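Local coordinates for protein guanine nucleotide exchange factor SRM1 (Saccharomyces cerevisiae, PDB 3OF7) that promotes the exchange of GDP for GTP on the GTPases Gsp1 and Gsp2, binds chromatin, and controls RNA metabolism and nuclear transport, at residues S25-I31 with R64-I70; L82-V88 with K149-L153; E41-G45 with R57-F61; F379-A383 with N433-C439; Q152-N158 with Q208-D214. All coordinates share one frame. Numbering follows the deposited sequence.

The five contacts lie on a seven-bladed RCC1-type propeller. Contacts 4 and 5 each pair the innermost strands of adjacent blades near the central axis: contact 4 is bridged by water, contact 5 by glutamine and backbone hydrogen bonds and a salt bridge. Contact 2 joins two blades farther out through aliphatic packing and one serine hydrogen bond; it shares strand 150-155 with contact 5. The centres of contacts 1 and 3 lie about 20 and 19 Å from the chain centre; these two and contact 4 are partly buried, 2 and 5 buried. Contacts 1 and 3 meet at the Ile31-Asn59 hydrogen bond. Contact 1 also touches contact 2 between strands 69-74 and 78-83, and contact 4 through Leu29 and Leu436.

Contact 1 of 5, residues S25-I31 with R64-I70; sequences SVQPLDI and RDEAKII
Segment 25-31 is extended except for a bend at Val26 (phi/psi -71/-37) and runs opposite in direction to 64-70, which loops round through Lys68 (55/51) into strand 69-74. CA atoms lie 4.9 Å apart for Ser25 and Ile70, 4.8 Å for Pro28 and Lys68, and 5.2 Å for Asp30 and Arg64. Ser25 N donates to Ile70 O (2.8 Å, nearly linear), and Leu29 N to Ile69 O (2.9 Å), which also receives a CA-H...O contact from Pro28 CA (3.4 Å). Ser25 OG, rotamer t, donates to Gln27 O at 2.7 Å. One water donates a hydrogen bond to Leu29 O (2.7 Å) and accepts one from Ile69 N (2.9 Å). The contact crosses a blade junction of the seven-bladed propeller: strands 30-34 and 56-58 are joined by the C-terminal strands 432-439 and 443-450 to close the ring, and 69-74 is innermost in the next blade. Asp30, chi1 m, forms a salt bridge from OD1 to Arg64 NH1 (2.9 Å), with Arg64 in t, t, p. A second water donates to Asp30 OD1 (2.7 Å) and accepts from Arg64 N (2.9 Å), while Asp30 OD2 is hydrogen-bonded to His432 NE2. Ile31 CD1 lies 3.7 Å from Ile69 CG2.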
# COMPACT_ATOMS: atom_id res chain seq x y z
N SER A 25 8.86 3.76 12.07
CA SER A 25 10.30 3.71 12.23
C SER A 25 10.67 4.35 13.58
O SER A 25 10.07 5.36 13.98
CB SER A 25 10.97 4.45 11.08
OG SER A 25 12.37 4.47 11.23
N VAL A 26 11.64 3.76 14.27
CA VAL A 26 12.12 4.36 15.53
C VAL A 26 12.93 5.63 15.23
O VAL A 26 12.84 6.62 15.95
CB VAL A 26 12.95 3.36 16.38
CG1 VAL A 26 13.42 4.01 17.70
CG2 VAL A 26 12.15 2.11 16.67
N GLN A 27 13.68 5.60 14.13
CA GLN A 27 14.49 6.73 13.71
C GLN A 27 13.74 7.58 12.70
O GLN A 27 13.05 7.04 11.83
CB GLN A 27 15.77 6.24 13.03
CG GLN A 27 16.47 5.06 13.69
CD GLN A 27 17.57 4.50 12.81
OE1 GLN A 27 18.60 5.14 12.61
NE2 GLN A 27 17.36 3.31 12.26
N PRO A 28 13.90 8.92 12.78
CA PRO A 28 13.36 9.78 11.72
C PRO A 28 14.08 9.48 10.40
O PRO A 28 15.24 9.03 10.41
CB PRO A 28 13.66 11.19 12.22
CG PRO A 28 14.82 11.03 13.15
CD PRO A 28 14.60 9.70 13.82
N LEU A 29 13.40 9.70 9.28
CA LEU A 29 13.85 9.19 7.99
C LEU A 29 14.13 10.29 6.96
O LEU A 29 13.42 11.29 6.91
CB LEU A 29 12.77 8.26 7.40
CG LEU A 29 12.36 7.03 8.21
CD1 LEU A 29 11.02 6.47 7.71
CD2 LEU A 29 13.45 5.96 8.21
N ASP A 30 15.15 10.07 6.14
CA ASP A 30 15.25 10.77 4.86
C ASP A 30 14.14 10.19 3.98
O ASP A 30 14.02 8.97 3.85
CB ASP A 30 16.60 10.51 4.20
CG ASP A 30 17.74 11.26 4.88
OD1 ASP A 30 17.51 12.35 5.46
OD2 ASP A 30 18.87 10.75 4.82
N ILE A 31 13.33 11.06 3.39
CA ILE A 31 12.24 10.64 2.50
C ILE A 31 12.62 10.88 1.03
O ILE A 31 13.08 11.96 0.68
CB ILE A 31 10.90 11.38 2.83
CG1 ILE A 31 10.50 11.16 4.30
CG2 ILE A 31 9.76 11.00 1.85
CD1 ILE A 31 10.28 9.70 4.71
N ARG A 64 14.90 15.35 7.50
CA ARG A 64 15.00 14.40 8.61
C ARG A 64 15.20 15.06 9.98
O ARG A 64 14.70 14.55 10.99
CB ARG A 64 16.16 13.44 8.33
CG ARG A 64 16.29 12.28 9.30
CD ARG A 64 17.58 11.50 9.05
NE ARG A 64 18.75 12.22 9.52
CZ ARG A 64 19.63 12.88 8.75
NH1 ARG A 64 19.50 12.91 7.43
NH2 ARG A 64 20.65 13.50 9.32
N ASP A 65 15.92 16.17 9.99
CA ASP A 65 16.29 16.85 11.24
C ASP A 65 15.21 17.80 11.76
O ASP A 65 15.30 18.28 12.89
CB ASP A 65 17.64 17.58 11.09
CG ASP A 65 17.53 18.88 10.31
OD2 ASP A 65 16.68 18.98 9.39
N GLU A 66 14.20 18.07 10.93
CA GLU A 66 13.14 19.01 11.29
C GLU A 66 11.74 18.40 11.16
O GLU A 66 10.97 18.38 12.13
CB GLU A 66 13.26 20.29 10.46
CG GLU A 66 12.57 21.50 11.10
N ALA A 67 11.40 17.94 9.96
CA ALA A 67 10.11 17.28 9.75
C ALA A 67 10.03 15.99 10.58
O ALA A 67 9.01 15.69 11.17
CB ALA A 67 9.86 17.00 8.28
N LYS A 68 11.13 15.25 10.62
CA LYS A 68 11.25 14.03 11.45
C LYS A 68 10.15 13.01 11.16
O LYS A 68 9.47 12.50 12.07
CB LYS A 68 11.31 14.37 12.95
CG LYS A 68 12.46 15.31 13.32
CD LYS A 68 12.47 15.60 14.82
CE LYS A 68 13.69 16.44 15.22
NZ LYS A 68 13.59 16.91 16.64
N ILE A 69 9.99 12.71 9.88
CA ILE A 69 9.01 11.72 9.43
C ILE A 69 9.42 10.31 9.89
O ILE A 69 10.57 9.90 9.70
CB ILE A 69 8.85 11.76 7.90
CG1 ILE A 69 8.38 13.16 7.44
CG2 ILE A 69 7.90 10.64 7.41
CD1 ILE A 69 7.10 13.68 8.15
N ILE A 70 8.48 9.59 10.50
CA ILE A 70 8.72 8.22 10.96
C ILE A 70 7.75 7.18 10.36
O ILE A 70 7.87 5.98 10.63
CB ILE A 70 8.70 8.13 12.51
CG1 ILE A 70 7.51 8.88 13.10
CG2 ILE A 70 9.99 8.73 13.08
CD1 ILE A 70 6.22 8.11 13.16
O HOH W 1 11.85 13.33 7.75
O HOH W 2 16.07 14.56 4.93

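Contact 2 of 5, residues L82-V88 with K149-L153; sequences LDEESNV and KVVQL
Leu82, late in strand 78-83, points at the neighbouring blade: in rotamer t, p its CD1 lies 3.6 Å from Val150 CB, and its CB 3.9 Å from Leu153 CD1. Leu82 and Leu153 CA atoms stay 7.7 Å apart, so side chains bridge the gap. At Asp83 the chain enters a type I turn to Ser86, with Ser86 N hydrogen-bonded to Asp83 O (2.9 Å). Asp83 OD1 accepts from Asn87 N (2.9 Å) and weakly from Glu85 N (3.0 Å), while Asp83 OD2 accepts from Trp89 NE1. A water donates to Glu85 O (3.1 Å) and accepts weakly from Lys149 NZ (3.3 Å). Ser86, at phi/psi 63/27, comes closest: its CA is 5.8 Å from Lys149 CA, and its OG, chi1 t, accepts from Val150 N (2.8 Å, 173°). Val88 opens strand 88-92 and sets its CG2 4.2 Å from Val150 CG2 and 4.0 Å from Leu153 CD2. Val151 and Gln152 form a classic bulge opposite Leu163. A hairpin of one blade thus packs on strand 150-155, innermost in the next. Leu82, Val88, Val150 and Leu153 meet by apolar contact; the one direct hydrogen bond pairs backbone NH with serine hydroxyl, so the blades join here without backbone-to-backbone pairing.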
# COMPACT_ATOMS: atom_id res chain seq x y z
N LEU A 82 3.69 10.76 8.80
CA LEU A 82 3.57 11.00 10.23
C LEU A 82 4.92 11.36 10.82
O LEU A 82 5.92 10.71 10.51
CB LEU A 82 3.04 9.74 10.92
CG LEU A 82 2.60 9.85 12.38
CD1 LEU A 82 1.35 10.70 12.47
CD2 LEU A 82 2.35 8.47 12.93
N ASP A 83 4.95 12.38 11.67
CA ASP A 83 6.19 12.76 12.32
C ASP A 83 6.26 12.33 13.78
O ASP A 83 5.33 11.70 14.31
CB ASP A 83 6.48 14.27 12.13
CG ASP A 83 5.47 15.18 12.82
OD1 ASP A 83 4.89 14.78 13.86
OD2 ASP A 83 5.29 16.32 12.33
N GLU A 84 7.37 12.65 14.44
CA GLU A 84 7.58 12.25 15.83
C GLU A 84 6.53 12.78 16.80
O GLU A 84 6.24 12.12 17.81
CB GLU A 84 8.98 12.66 16.29
CG GLU A 84 10.07 11.75 15.77
CD GLU A 84 11.46 12.23 16.14
OE1 GLU A 84 11.58 13.20 16.92
OE2 GLU A 84 12.43 11.63 15.64
N GLU A 85 5.97 13.95 16.51
CA GLU A 85 4.94 14.49 17.41
C GLU A 85 3.53 14.13 16.94
O GLU A 85 2.53 14.69 17.41
CB GLU A 85 5.14 15.98 17.67
CG GLU A 85 6.40 16.27 18.49
CD GLU A 85 6.63 15.24 19.59
OE1 GLU A 85 7.73 14.64 19.63
OE2 GLU A 85 5.72 15.02 20.42
N SER A 86 3.47 13.13 16.06
CA SER A 86 2.21 12.60 15.54
C SER A 86 1.37 13.61 14.72
O SER A 86 0.14 13.48 14.64
CB SER A 86 1.39 11.95 16.67
OG SER A 86 0.32 11.19 16.15
N ASN A 87 2.03 14.59 14.11
CA ASN A 87 1.36 15.42 13.11
C ASN A 87 1.25 14.64 11.81
O ASN A 87 2.17 13.89 11.46
CB ASN A 87 2.12 16.72 12.84
CG ASN A 87 2.07 17.69 14.01
OD1 ASN A 87 1.00 18.16 14.41
ND2 ASN A 87 3.24 18.00 14.54
N VAL A 88 0.14 14.83 11.11
CA VAL A 88 -0.08 14.21 9.81
C VAL A 88 0.23 15.20 8.67
O VAL A 88 -0.35 16.29 8.61
CB VAL A 88 -1.52 13.65 9.67
CG1 VAL A 88 -1.73 12.97 8.32
CG2 VAL A 88 -1.83 12.68 10.82
N LYS A 149 -2.03 9.25 20.10
CA LYS A 149 -1.17 9.37 18.93
C LYS A 149 -1.66 8.51 17.78
O LYS A 149 -2.37 7.53 17.99
CB LYS A 149 0.27 9.00 19.30
CG LYS A 149 1.00 10.14 20.02
CD LYS A 149 2.39 9.75 20.46
CE LYS A 149 3.05 10.89 21.24
NZ LYS A 149 2.19 11.35 22.37
N VAL A 150 -1.26 8.87 16.56
CA VAL A 150 -1.53 8.04 15.39
C VAL A 150 -0.59 6.84 15.40
O VAL A 150 0.62 6.99 15.61
CB VAL A 150 -1.33 8.83 14.09
CG1 VAL A 150 -1.54 7.92 12.86
CG2 VAL A 150 -2.26 10.05 14.04
N VAL A 151 -1.13 5.65 15.17
CA VAL A 151 -0.30 4.44 15.07
C VAL A 151 -0.24 3.89 13.64
O VAL A 151 0.66 3.13 13.32
CB VAL A 151 -0.74 3.32 16.05
CG1 VAL A 151 -0.69 3.82 17.51
CG2 VAL A 151 -2.13 2.79 15.70
N GLN A 152 -1.19 4.29 12.80
CA GLN A 152 -1.15 3.91 11.39
C GLN A 152 -1.90 4.90 10.50
O GLN A 152 -2.97 5.38 10.87
CB GLN A 152 -1.71 2.50 11.16
CG GLN A 152 -1.39 1.95 9.76
CD GLN A 152 -2.14 0.67 9.40
OE1 GLN A 152 -2.72 0.00 10.26
NE2 GLN A 152 -2.10 0.32 8.11
N LEU A 153 -1.32 5.20 9.34
CA LEU A 153 -1.99 5.98 8.31
C LEU A 153 -2.39 5.06 7.15
O LEU A 153 -1.79 4.00 6.96
CB LEU A 153 -1.09 7.13 7.82
CG LEU A 153 -0.80 8.25 8.82
CD1 LEU A 153 0.27 9.19 8.27
CD2 LEU A 153 -2.06 9.04 9.13
O HOH W 3 1.73 13.92 20.29

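Contact 3 of 5, residues E41-G45 with R57-F61; sequences ELGLG and RLNPF
Within the first RCC1 repeat, the glycine-rich loop 41-45, between strands 30-34 and 52-53, packs against the chain leaving strand 56-58. The end-to-end directions of 42-45 and 57-61 differ by 52°, and the closest CA atoms, of Leu44 and Asn59, are 6.3 Å apart. Asn59, chi1 t, joins the two: its ND2 donates to Gly43 O (2.9 Å), and its OD1 accepts from Phe61 N (2.9 Å) in an Asx turn. Leu44, rotamer m, t, packs its two methyls on Arg57 and Pro60, with its CD1 3.9 Å from Arg57 CG and its CD2 3.9 Å from Pro60 CD; Arg57 NH1 itself is hydrogen-bonded to Asn50 OD1. Phe61, chi1 m, presents its ring edge to the backbone, with CE2 3.6 Å from Leu44 C. Gly45 is at 87/-179; a CB at these angles would jam against Leu44 O and come tight to Phe61 CE2 (3.3 Å). The sequence Glu-Leu-Gly-Leu-Gly resembles the Gln-Leu-Gly-containing loop recurring in RCC1 repeats, here folded onto the outer strand of a propeller blade.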
# COMPACT_ATOMS: atom_id res chain seq x y z
N GLU A 41 1.64 14.15 -7.04
CA GLU A 41 1.92 12.96 -6.20
C GLU A 41 3.32 12.93 -5.58
O GLU A 41 3.51 12.34 -4.50
CB GLU A 41 1.73 11.65 -6.97
CG GLU A 41 0.36 11.44 -7.56
CD GLU A 41 0.32 11.77 -9.03
OE1 GLU A 41 0.75 12.89 -9.40
OE2 GLU A 41 -0.14 10.92 -9.82
N LEU A 42 4.29 13.52 -6.27
CA LEU A 42 5.69 13.42 -5.85
C LEU A 42 6.02 14.28 -4.64
O LEU A 42 6.97 13.99 -3.92
CB LEU A 42 6.64 13.76 -7.01
CG LEU A 42 6.65 12.82 -8.22
CD1 LEU A 42 7.63 13.32 -9.28
CD2 LEU A 42 6.96 11.38 -7.82
N GLY A 43 5.23 15.32 -4.41
CA GLY A 43 5.48 16.22 -3.28
C GLY A 43 6.85 16.86 -3.35
O GLY A 43 7.47 17.11 -2.32
N LEU A 44 7.32 17.12 -4.56
CA LEU A 44 8.60 17.78 -4.77
C LEU A 44 8.41 19.24 -5.21
O LEU A 44 9.32 19.86 -5.77
CB LEU A 44 9.47 16.99 -5.75
CG LEU A 44 10.00 15.64 -5.24
CD1 LEU A 44 10.58 14.82 -6.38
CD2 LEU A 44 11.02 15.80 -4.12
N GLY A 45 7.23 19.78 -4.93
CA GLY A 45 6.93 21.17 -5.24
C GLY A 45 6.39 21.38 -6.65
O GLY A 45 6.22 20.42 -7.42
N ARG A 57 14.58 10.75 -5.35
CA ARG A 57 14.99 12.12 -5.12
C ARG A 57 14.72 12.47 -3.66
O ARG A 57 13.58 12.33 -3.19
CB ARG A 57 14.22 13.05 -6.05
CG ARG A 57 14.46 14.55 -5.83
CD ARG A 57 15.67 15.06 -6.60
NE ARG A 57 15.54 14.83 -8.04
CZ ARG A 57 14.83 15.60 -8.87
NH1 ARG A 57 14.19 16.67 -8.42
NH2 ARG A 57 14.78 15.29 -10.16
N LEU A 58 15.75 12.92 -2.95
CA LEU A 58 15.58 13.33 -1.56
C LEU A 58 14.54 14.45 -1.47
O LEU A 58 14.65 15.45 -2.17
CB LEU A 58 16.92 13.76 -0.96
CG LEU A 58 16.88 14.23 0.50
CD1 LEU A 58 16.62 13.05 1.43
CD2 LEU A 58 18.19 14.93 0.85
N ASN A 59 13.52 14.27 -0.64
CA ASN A 59 12.46 15.25 -0.55
C ASN A 59 12.87 16.37 0.41
O ASN A 59 13.00 16.13 1.62
CB ASN A 59 11.13 14.61 -0.12
CG ASN A 59 9.95 15.53 -0.31
OD1 ASN A 59 9.98 16.69 0.11
ND2 ASN A 59 8.90 15.02 -0.96
N PRO A 60 13.09 17.60 -0.13
CA PRO A 60 13.61 18.68 0.72
C PRO A 60 12.55 19.32 1.62
O PRO A 60 12.90 20.09 2.51
CB PRO A 60 14.13 19.70 -0.30
CG PRO A 60 13.25 19.52 -1.50
CD PRO A 60 12.82 18.05 -1.51
N PHE A 61 11.28 18.99 1.41
CA PHE A 61 10.19 19.52 2.24
C PHE A 61 9.93 18.66 3.49
O PHE A 61 9.11 19.00 4.34
CB PHE A 61 8.91 19.68 1.40
CG PHE A 61 9.11 20.56 0.21
CD1 PHE A 61 9.27 21.94 0.37
CD2 PHE A 61 9.17 20.03 -1.07
CE1 PHE A 61 9.48 22.77 -0.74
CE2 PHE A 61 9.37 20.85 -2.19
CZ PHE A 61 9.52 22.23 -2.01

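Contact 4 of 5, residues F379-A383 with N433-C439; sequences FKSVA and NIILVGC
Ala383 points its CB into strand 433-439, over the backbone at Gly438: CB lies 3.6 Å from Val437 O, 3.8 Å from Gly438 CA and Val437 CG2, and 3.9 Å from Cys439 SG. Strand 381-383 runs almost parallel to 433-439, the directions 19° apart and the axes approaching to 6.1 Å. The two diverge towards their N-terminal ends: CA atoms are 5.2 Å apart for Ala383 and Gly438 but 7.6 Å for Ser381 and Leu436. These are the innermost strands of adjacent propeller blades, each belonging to its own antiparallel sheet. In the wider part, Ser381, chi1 p, works through water. One water lies 2.8 Å from Ser381 OG and donates to Ile435 O (2.8 Å); another lies 3.2 Å from Ser381 OG and accepts from Val437 N (2.9 Å). A third donates to Val382 O (3.0 Å) and weakly to Val437 O (3.5 Å). Lys380 turns the chain's corner and stretches out, chi1 p then t throughout, bringing CE to 3.9 Å from Ile434 O. Ile435 and Leu436 make a classic beta bulge against strand 443-450. Direct contact is by packing, with Ala383 and Val437 the apolar part and the Lys380 chain flanking it, and water carries the polar links.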
# COMPACT_ATOMS: atom_id res chain seq x y z
N PHE A 379 14.03 -10.66 1.15
CA PHE A 379 13.39 -9.36 1.38
C PHE A 379 12.81 -9.24 2.78
O PHE A 379 12.35 -10.21 3.35
CB PHE A 379 12.30 -9.07 0.35
CG PHE A 379 12.80 -9.00 -1.07
CD1 PHE A 379 12.38 -9.93 -2.01
CD2 PHE A 379 13.68 -8.00 -1.46
CE1 PHE A 379 12.84 -9.86 -3.34
CE2 PHE A 379 14.14 -7.92 -2.78
CZ PHE A 379 13.71 -8.85 -3.72
N LYS A 380 12.81 -8.02 3.31
CA LYS A 380 12.23 -7.76 4.62
C LYS A 380 10.91 -6.97 4.58
O LYS A 380 10.14 -7.03 5.53
CB LYS A 380 13.26 -7.14 5.58
CG LYS A 380 13.84 -5.80 5.13
CD LYS A 380 14.75 -5.23 6.21
CE LYS A 380 15.25 -3.84 5.86
NZ LYS A 380 15.90 -3.16 7.05
N SER A 381 10.67 -6.24 3.49
CA SER A 381 9.38 -5.57 3.27
C SER A 381 9.12 -5.41 1.78
O SER A 381 10.03 -5.48 0.97
CB SER A 381 9.32 -4.19 3.97
OG SER A 381 10.18 -3.25 3.34
N VAL A 382 7.86 -5.18 1.43
CA VAL A 382 7.45 -5.07 0.04
C VAL A 382 6.30 -4.07 -0.08
O VAL A 382 5.51 -3.91 0.86
CB VAL A 382 7.07 -6.48 -0.53
CG1 VAL A 382 5.88 -7.10 0.21
CG2 VAL A 382 6.83 -6.44 -2.04
N ALA A 383 6.23 -3.38 -1.21
CA ALA A 383 5.13 -2.47 -1.51
C ALA A 383 4.77 -2.62 -2.98
O ALA A 383 5.61 -2.98 -3.79
CB ALA A 383 5.52 -1.05 -1.20
N ASN A 433 20.30 2.94 4.26
CA ASN A 433 19.59 1.79 4.76
C ASN A 433 18.10 2.12 4.57
O ASN A 433 17.55 2.91 5.32
CB ASN A 433 19.95 1.62 6.24
CG ASN A 433 19.48 0.31 6.82
OD1 ASN A 433 19.12 0.22 8.01
ND2 ASN A 433 19.50 -0.73 6.01
N ILE A 434 17.47 1.54 3.54
CA ILE A 434 16.05 1.80 3.27
C ILE A 434 15.20 1.04 4.28
O ILE A 434 15.39 -0.17 4.47
CB ILE A 434 15.66 1.42 1.81
CG1 ILE A 434 16.45 2.25 0.78
CG2 ILE A 434 14.13 1.56 1.58
CD1 ILE A 434 16.25 3.78 0.91
N ILE A 435 14.28 1.75 4.93
CA ILE A 435 13.50 1.19 6.04
C ILE A 435 12.04 0.96 5.64
O ILE A 435 11.46 -0.11 5.93
CB ILE A 435 13.57 2.11 7.31
CG1 ILE A 435 15.02 2.44 7.70
CG2 ILE A 435 12.82 1.49 8.51
CD1 ILE A 435 15.87 1.23 8.03
N LEU A 436 11.45 1.94 4.97
CA LEU A 436 10.04 1.88 4.57
C LEU A 436 9.89 2.17 3.08
O LEU A 436 10.64 2.97 2.53
CB LEU A 436 9.20 2.88 5.38
CG LEU A 436 9.13 2.74 6.90
CD1 LEU A 436 8.38 3.94 7.51
CD2 LEU A 436 8.48 1.43 7.36
N VAL A 437 8.94 1.50 2.43
CA VAL A 437 8.61 1.79 1.04
C VAL A 437 7.11 1.79 0.85
O VAL A 437 6.40 1.10 1.57
CB VAL A 437 9.23 0.76 0.05
CG1 VAL A 437 10.73 0.96 -0.07
CG2 VAL A 437 8.88 -0.67 0.45
N GLY A 438 6.64 2.56 -0.13
CA GLY A 438 5.21 2.62 -0.47
C GLY A 438 5.10 3.01 -1.93
O GLY A 438 6.01 3.61 -2.49
N CYS A 439 3.98 2.65 -2.56
CA CYS A 439 3.81 2.89 -4.00
C CYS A 439 2.39 3.33 -4.29
O CYS A 439 1.46 2.89 -3.62
CB CYS A 439 4.10 1.62 -4.80
SG CYS A 439 5.72 0.88 -4.56
O HOH W 4 8.13 -0.83 3.97
O HOH W 5 12.08 -2.80 5.29
O HOH W 6 5.86 -1.97 3.11

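Contact 5 of 5, residues Q152-N158 with Q208-D214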
# COMPACT_ATOMS: atom_id res chain seq x y z
N GLN A 152 -1.19 4.29 12.80
CA GLN A 152 -1.15 3.91 11.39
C GLN A 152 -1.90 4.90 10.50
O GLN A 152 -2.97 5.38 10.87
CB GLN A 152 -1.71 2.50 11.16
CG GLN A 152 -1.39 1.95 9.76
CD GLN A 152 -2.14 0.67 9.40
OE1 GLN A 152 -2.72 0.00 10.26
NE2 GLN A 152 -2.10 0.32 8.11
N LEU A 153 -1.32 5.20 9.34
CA LEU A 153 -1.99 5.98 8.31
C LEU A 153 -2.39 5.06 7.15
O LEU A 153 -1.79 4.00 6.96
CB LEU A 153 -1.09 7.13 7.82
CG LEU A 153 -0.80 8.25 8.82
CD1 LEU A 153 0.27 9.19 8.27
CD2 LEU A 153 -2.06 9.04 9.13
N ALA A 154 -3.43 5.43 6.41
CA ALA A 154 -3.83 4.68 5.23
C ALA A 154 -4.40 5.62 4.19
O ALA A 154 -5.14 6.56 4.51
CB ALA A 154 -4.82 3.59 5.57
N ALA A 155 -4.06 5.37 2.93
CA ALA A 155 -4.52 6.22 1.85
C ALA A 155 -4.95 5.33 0.70
O ALA A 155 -4.20 4.43 0.28
CB ALA A 155 -3.40 7.18 1.41
N THR A 156 -6.17 5.58 0.22
CA THR A 156 -6.68 4.95 -0.99
C THR A 156 -6.41 5.92 -2.15
O THR A 156 -5.58 6.82 -2.03
CB THR A 156 -8.20 4.65 -0.89
OG1 THR A 156 -8.93 5.88 -0.86
CG2 THR A 156 -8.51 3.82 0.35
N ASP A 157 -7.11 5.75 -3.27
CA ASP A 157 -7.00 6.71 -4.37
C ASP A 157 -7.49 8.09 -3.93
O ASP A 157 -6.83 9.10 -4.20
CB ASP A 157 -7.78 6.25 -5.60
CG ASP A 157 -6.97 5.35 -6.51
OD1 ASP A 157 -6.00 4.69 -6.06
OD2 ASP A 157 -7.33 5.27 -7.70
N ASN A 158 -8.61 8.12 -3.20
CA ASN A 158 -9.37 9.35 -2.93
C ASN A 158 -9.72 9.58 -1.45
O ASN A 158 -10.33 10.61 -1.11
CB ASN A 158 -10.66 9.33 -3.78
CG ASN A 158 -10.40 9.09 -5.26
OD1 ASN A 158 -10.75 8.03 -5.82
ND2 ASN A 158 -9.80 10.08 -5.91
N GLN A 208 -5.69 -2.36 13.00
CA GLN A 208 -4.99 -2.32 11.71
C GLN A 208 -5.88 -1.85 10.56
O GLN A 208 -7.09 -2.14 10.54
CB GLN A 208 -4.41 -3.69 11.36
CG GLN A 208 -3.33 -3.63 10.27
CD GLN A 208 -3.02 -4.97 9.64
OE1 GLN A 208 -3.68 -5.98 9.91
NE2 GLN A 208 -2.00 -4.98 8.79
N LEU A 209 -5.27 -1.15 9.61
CA LEU A 209 -5.95 -0.68 8.41
C LEU A 209 -5.39 -1.37 7.17
O LEU A 209 -4.22 -1.77 7.17
CB LEU A 209 -5.79 0.84 8.26
CG LEU A 209 -5.99 1.73 9.49
CD1 LEU A 209 -5.62 3.18 9.17
CD2 LEU A 209 -7.43 1.66 10.00
N ALA A 210 -6.21 -1.51 6.13
CA ALA A 210 -5.72 -1.95 4.82
C ALA A 210 -6.46 -1.21 3.69
O ALA A 210 -7.62 -1.55 3.40
CB ALA A 210 -5.85 -3.47 4.65
N PRO A 211 -5.82 -0.20 3.08
CA PRO A 211 -6.46 0.58 2.02
C PRO A 211 -6.43 -0.09 0.66
O PRO A 211 -5.44 -0.72 0.28
CB PRO A 211 -5.63 1.87 1.98
CG PRO A 211 -4.27 1.46 2.46
CD PRO A 211 -4.50 0.36 3.46
N GLY A 212 -7.53 0.03 -0.08
CA GLY A 212 -7.54 -0.39 -1.48
C GLY A 212 -7.55 0.82 -2.38
O GLY A 212 -6.99 1.86 -2.04
N LYS A 213 -8.21 0.69 -3.53
CA LYS A 213 -8.37 1.81 -4.46
C LYS A 213 -9.51 2.73 -4.02
O LYS A 213 -9.33 3.93 -3.89
CB LYS A 213 -8.62 1.30 -5.88
CG LYS A 213 -8.90 2.39 -6.90
CD LYS A 213 -9.37 1.79 -8.23
CE LYS A 213 -9.64 2.88 -9.26
NZ LYS A 213 -8.39 3.50 -9.78
N ASP A 214 -10.69 2.15 -3.81
CA ASP A 214 -11.85 2.92 -3.36
C ASP A 214 -12.65 2.19 -2.28
O ASP A 214 -13.89 2.25 -2.23
CB ASP A 214 -12.74 3.33 -4.55
CG ASP A 214 -12.20 4.54 -5.30
OD1 ASP A 214 -12.05 5.62 -4.68
OD2 ASP A 214 -11.94 4.42 -6.52
O HOH W 7 -3.82 2.22 -1.32
O HOH W 8 -11.11 6.40 -2.14
O HOH W 9 -4.83 3.24 -3.96
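Strands 152-155 and 208-211 run almost parallel, 17° apart with axes 6.4 Å at closest approach, and each leads into a loop where the backbones come nearer: Thr156 and Lys213 CA atoms are 5.0 Å apart. There Asp157 N donates to Lys213 O (2.9 Å), and Thr156 CA makes a CA-H...O contact with Gly212 O (3.3 Å). Between the strands themselves, a side chain replaces the missing backbone pairing. Gln152, extended with chi1 and chi2 t, grips one residue at both ends: its OE1 accepts from Leu209 N (2.9 Å), and its NE2 donates to Leu209 O (3.1 Å). Ala154 CB packs on Leu209 CD1 (3.7 Å) and Pro211 CG (3.8 Å). At the loop end, Asp157 OD2 forms a salt bridge with Lys213 NZ (2.9 Å). A water donates to Asp214 OD1 (2.8 Å) and accepts from Thr156 OG1 (2.6 Å); Thr156 OG1 is also hydrogen-bonded to Met159 N, and Asp214 OD1 to Arg176 N. Gln208 repeats the Gln152 pattern in part: OE1 is hydrogen-bonded to Ile262 N of the next blade, but NE2 to Tyr23 OH. Strands 150-155 and 206-211 are thus successive innermost strands of the propeller, with 69-74 heading the sheet before them and 259-264 the sheet after.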